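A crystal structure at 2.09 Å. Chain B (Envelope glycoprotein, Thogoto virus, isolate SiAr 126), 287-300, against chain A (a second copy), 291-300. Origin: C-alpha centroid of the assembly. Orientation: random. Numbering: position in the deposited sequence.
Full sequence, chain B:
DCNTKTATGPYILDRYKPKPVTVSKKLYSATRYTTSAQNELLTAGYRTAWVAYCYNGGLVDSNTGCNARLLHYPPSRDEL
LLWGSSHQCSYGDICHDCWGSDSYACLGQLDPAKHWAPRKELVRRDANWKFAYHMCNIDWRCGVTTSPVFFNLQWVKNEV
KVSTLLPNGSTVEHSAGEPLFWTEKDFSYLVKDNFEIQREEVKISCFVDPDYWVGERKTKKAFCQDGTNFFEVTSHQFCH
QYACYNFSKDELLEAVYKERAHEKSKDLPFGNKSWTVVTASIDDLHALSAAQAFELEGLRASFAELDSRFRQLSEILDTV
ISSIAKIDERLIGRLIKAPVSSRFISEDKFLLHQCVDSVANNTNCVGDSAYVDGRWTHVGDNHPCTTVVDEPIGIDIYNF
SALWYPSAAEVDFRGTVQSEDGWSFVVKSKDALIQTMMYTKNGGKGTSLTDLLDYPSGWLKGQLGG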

# COMPACT_ATOMS: atom_id res chain seq x y z
N ALA B 287 -6.45 -6.74 1.89
CA ALA B 287 -6.74 -7.80 0.92
C ALA B 287 -5.47 -8.56 0.53
O ALA B 287 -5.49 -9.80 0.40
CB ALA B 287 -7.41 -7.20 -0.31
N LEU B 288 -4.36 -7.84 0.33
CA LEU B 288 -3.09 -8.52 0.07
C LEU B 288 -2.65 -9.32 1.28
O LEU B 288 -2.21 -10.48 1.17
CB LEU B 288 -2.02 -7.50 -0.33
CG LEU B 288 -0.61 -8.03 -0.67
CD1 LEU B 288 -0.60 -8.94 -1.90
CD2 LEU B 288 0.38 -6.88 -0.85
N SER B 289 -2.80 -8.72 2.46
CA SER B 289 -2.47 -9.39 3.71
C SER B 289 -3.28 -10.68 3.88
O SER B 289 -2.73 -11.72 4.29
CB SER B 289 -2.73 -8.42 4.87
OG SER B 289 -2.09 -8.86 6.05
N ALA B 290 -4.57 -10.65 3.54
CA ALA B 290 -5.41 -11.84 3.67
C ALA B 290 -4.91 -12.97 2.77
O ALA B 290 -5.00 -14.15 3.14
CB ALA B 290 -6.86 -11.53 3.34
N ALA B 291 -4.43 -12.63 1.57
CA ALA B 291 -3.89 -13.63 0.64
C ALA B 291 -2.63 -14.27 1.20
O ALA B 291 -2.46 -15.49 1.15
CB ALA B 291 -3.62 -12.97 -0.72
N GLN B 292 -1.70 -13.44 1.70
CA GLN B 292 -0.53 -13.93 2.41
C GLN B 292 -0.92 -14.90 3.52
O GLN B 292 -0.34 -15.99 3.64
CB GLN B 292 0.26 -12.75 2.99
CG GLN B 292 1.57 -13.12 3.67
CD GLN B 292 2.25 -11.93 4.38
OE1 GLN B 292 3.29 -11.44 3.93
NE2 GLN B 292 1.67 -11.49 5.50
N ALA B 293 -1.93 -14.54 4.32
CA ALA B 293 -2.33 -15.39 5.44
C ALA B 293 -2.85 -16.74 4.96
O ALA B 293 -2.56 -17.77 5.56
CB ALA B 293 -3.41 -14.69 6.29
N PHE B 294 -3.66 -16.73 3.90
CA PHE B 294 -4.21 -17.98 3.40
C PHE B 294 -3.09 -18.88 2.90
O PHE B 294 -3.05 -20.08 3.20
CB PHE B 294 -5.22 -17.72 2.29
CG PHE B 294 -5.72 -18.96 1.63
CD1 PHE B 294 -6.79 -19.67 2.17
CD2 PHE B 294 -5.10 -19.46 0.49
CE1 PHE B 294 -7.23 -20.85 1.58
CE2 PHE B 294 -5.55 -20.64 -0.11
CZ PHE B 294 -6.62 -21.33 0.44
N GLU B 295 -2.14 -18.31 2.14
CA GLU B 295 -1.04 -19.11 1.62
C GLU B 295 -0.16 -19.64 2.75
O GLU B 295 0.30 -20.79 2.70
CB GLU B 295 -0.22 -18.29 0.63
CG GLU B 295 -1.03 -17.83 -0.59
CD GLU B 295 -1.42 -18.97 -1.53
OE1 GLU B 295 -0.62 -19.90 -1.73
OE2 GLU B 295 -2.54 -18.93 -2.09
N LEU B 296 0.07 -18.83 3.78
CA LEU B 296 0.93 -19.28 4.87
C LEU B 296 0.27 -20.38 5.71
O LEU B 296 0.96 -21.29 6.19
CB LEU B 296 1.34 -18.11 5.76
CG LEU B 296 2.31 -17.09 5.13
CD1 LEU B 296 2.34 -15.78 5.94
CD2 LEU B 296 3.71 -17.66 4.98
N GLU B 297 -1.05 -20.32 5.90
CA GLU B 297 -1.72 -21.41 6.60
C GLU B 297 -1.80 -22.67 5.73
O GLU B 297 -1.82 -23.79 6.26
CB GLU B 297 -3.11 -20.98 7.07
CG GLU B 297 -3.10 -19.81 8.09
CD GLU B 297 -2.60 -20.21 9.46
OE1 GLU B 297 -3.01 -21.28 9.95
OE2 GLU B 297 -1.79 -19.48 10.06
N GLY B 298 -1.84 -22.50 4.41
CA GLY B 298 -1.71 -23.65 3.53
C GLY B 298 -0.32 -24.27 3.60
O GLY B 298 -0.18 -25.50 3.64
N LEU B 299 0.72 -23.43 3.62
CA LEU B 299 2.07 -23.96 3.77
C LEU B 299 2.24 -24.66 5.11
O LEU B 299 2.95 -25.66 5.22
CB LEU B 299 3.11 -22.85 3.59
CG LEU B 299 3.25 -22.32 2.16
CD1 LEU B 299 3.99 -20.98 2.16
CD2 LEU B 299 3.97 -23.36 1.26
N ARG B 300 1.57 -24.14 6.15
CA ARG B 300 1.58 -24.79 7.45
C ARG B 300 0.99 -26.19 7.37
O ARG B 300 1.58 -27.16 7.85
CB ARG B 300 0.81 -23.95 8.47
CG ARG B 300 0.90 -24.46 9.91
CD ARG B 300 0.07 -23.58 10.88
NE ARG B 300 0.33 -23.87 12.29
CZ ARG B 300 1.38 -23.42 12.97
NH1 ARG B 300 2.28 -22.65 12.38
NH2 ARG B 300 1.55 -23.75 14.24
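Chain A 291-300: AQAFELEGLR

Chain A 291-300 is helical throughout, with phi/psi of -56/-45, -66/-38 and -58/-39 at Gln A292, Leu A296 and Leu A299, the residues that face chain B, and i+4 to i hydrogen bonds such as Leu A296 N to Gln A292 O at 2.9 Å. It runs alongside the chain B helix in the same direction: the N-to-C directions differ by 13°, and the axes approach to 12.0 Å. The register is nearly level, with CA-CA separations of 8.1 Å for Gln B292 and Gln A292, 8.2 Å for Glu B295 and Leu A296, and 9.2 Å for Leu B299 and Leu A299.

Gln A292 points its CA-to-CB bond toward chain B, and t, t torsions (180°, -177°) extend the chain across the gap; chi3 of 83° sets the amide so that OE1 lies 3.6 Å from Leu B288 CD1 and NE2 3.6 Å from Gln B292 CB. No direct hydrogen bond joins the helices here. Instead a water accepts from Gln A292 NE2 (2.5 Å) and donates to Gln B292 OE1 (3.1 Å), the latter side chain also t, t.

Farther along, Leu A296 (m, t) places CD1 3.8 Å from Glu B295 CG, thus packing on the aliphatic part of an m, m glutamate whose OE1 is hydrogen-bonded elsewhere in the structure. Leu A299 and Leu B299, both m, t, meet CD1 to CD1 at 3.8 Å.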

# COMPACT_ATOMS: atom_id res chain seq x y z
N ALA A 291 6.28 -9.76 -6.18
CA ALA A 291 7.29 -10.49 -5.42
C ALA A 291 6.68 -11.71 -4.77
O ALA A 291 7.24 -12.81 -4.81
CB ALA A 291 7.91 -9.58 -4.36
N GLN A 292 5.53 -11.51 -4.12
CA GLN A 292 4.79 -12.60 -3.50
C GLN A 292 4.47 -13.69 -4.51
O GLN A 292 4.62 -14.88 -4.21
CB GLN A 292 3.50 -12.06 -2.88
CG GLN A 292 2.66 -13.12 -2.22
CD GLN A 292 1.35 -12.56 -1.68
OE1 GLN A 292 0.37 -12.41 -2.41
NE2 GLN A 292 1.33 -12.27 -0.38
N ALA A 293 4.02 -13.30 -5.71
CA ALA A 293 3.62 -14.25 -6.73
C ALA A 293 4.81 -15.08 -7.20
O ALA A 293 4.71 -16.31 -7.34
CB ALA A 293 2.98 -13.53 -7.91
N PHE A 294 5.95 -14.44 -7.45
CA PHE A 294 7.15 -15.19 -7.83
C PHE A 294 7.53 -16.20 -6.75
O PHE A 294 7.85 -17.36 -7.06
CB PHE A 294 8.30 -14.23 -8.11
CG PHE A 294 9.59 -14.92 -8.42
CD1 PHE A 294 9.84 -15.39 -9.70
CD2 PHE A 294 10.55 -15.11 -7.43
CE1 PHE A 294 11.04 -16.05 -10.00
CE2 PHE A 294 11.76 -15.78 -7.73
CZ PHE A 294 11.99 -16.23 -9.01
N GLU A 295 7.50 -15.80 -5.48
CA GLU A 295 7.92 -16.70 -4.42
C GLU A 295 6.93 -17.85 -4.24
O GLU A 295 7.32 -18.99 -3.99
CB GLU A 295 8.11 -15.93 -3.12
CG GLU A 295 9.14 -14.80 -3.23
CD GLU A 295 10.58 -15.29 -3.21
OE1 GLU A 295 10.85 -16.30 -2.53
OE2 GLU A 295 11.44 -14.66 -3.87
N LEU A 296 5.63 -17.57 -4.40
CA LEU A 296 4.64 -18.64 -4.30
C LEU A 296 4.78 -19.65 -5.44
O LEU A 296 4.58 -20.85 -5.25
CB LEU A 296 3.23 -18.07 -4.27
CG LEU A 296 2.88 -17.31 -3.00
CD1 LEU A 296 1.52 -16.64 -3.14
CD2 LEU A 296 2.91 -18.25 -1.80
N GLU A 297 5.09 -19.17 -6.65
CA GLU A 297 5.27 -20.09 -7.77
C GLU A 297 6.54 -20.93 -7.60
O GLU A 297 6.56 -22.12 -7.97
CB GLU A 297 5.31 -19.32 -9.08
CG GLU A 297 3.98 -18.71 -9.43
CD GLU A 297 2.95 -19.74 -9.84
OE1 GLU A 297 3.27 -20.61 -10.67
OE2 GLU A 297 1.82 -19.71 -9.32
N GLY A 298 7.60 -20.33 -7.07
CA GLY A 298 8.79 -21.10 -6.75
C GLY A 298 8.55 -22.13 -5.66
O GLY A 298 9.05 -23.25 -5.73
N LEU A 299 7.79 -21.75 -4.63
CA LEU A 299 7.37 -22.73 -3.63
C LEU A 299 6.57 -23.86 -4.26
O LEU A 299 6.73 -25.03 -3.88
CB LEU A 299 6.54 -22.05 -2.53
CG LEU A 299 7.36 -21.19 -1.57
CD1 LEU A 299 6.44 -20.37 -0.66
CD2 LEU A 299 8.27 -22.08 -0.76
N ARG A 300 5.71 -23.53 -5.23
CA ARG A 300 4.96 -24.56 -5.95
C ARG A 300 5.89 -25.52 -6.69
O ARG A 300 5.70 -26.74 -6.68
CB ARG A 300 4.00 -23.90 -6.92
CG ARG A 300 2.98 -24.81 -7.56
CD ARG A 300 2.13 -23.98 -8.50
NE ARG A 300 1.16 -24.80 -9.20
CZ ARG A 300 -0.01 -25.16 -8.70
NH1 ARG A 300 -0.38 -24.79 -7.47
NH2 ARG A 300 -0.83 -25.90 -9.44
O HOH W 1 3.48 -12.14 0.88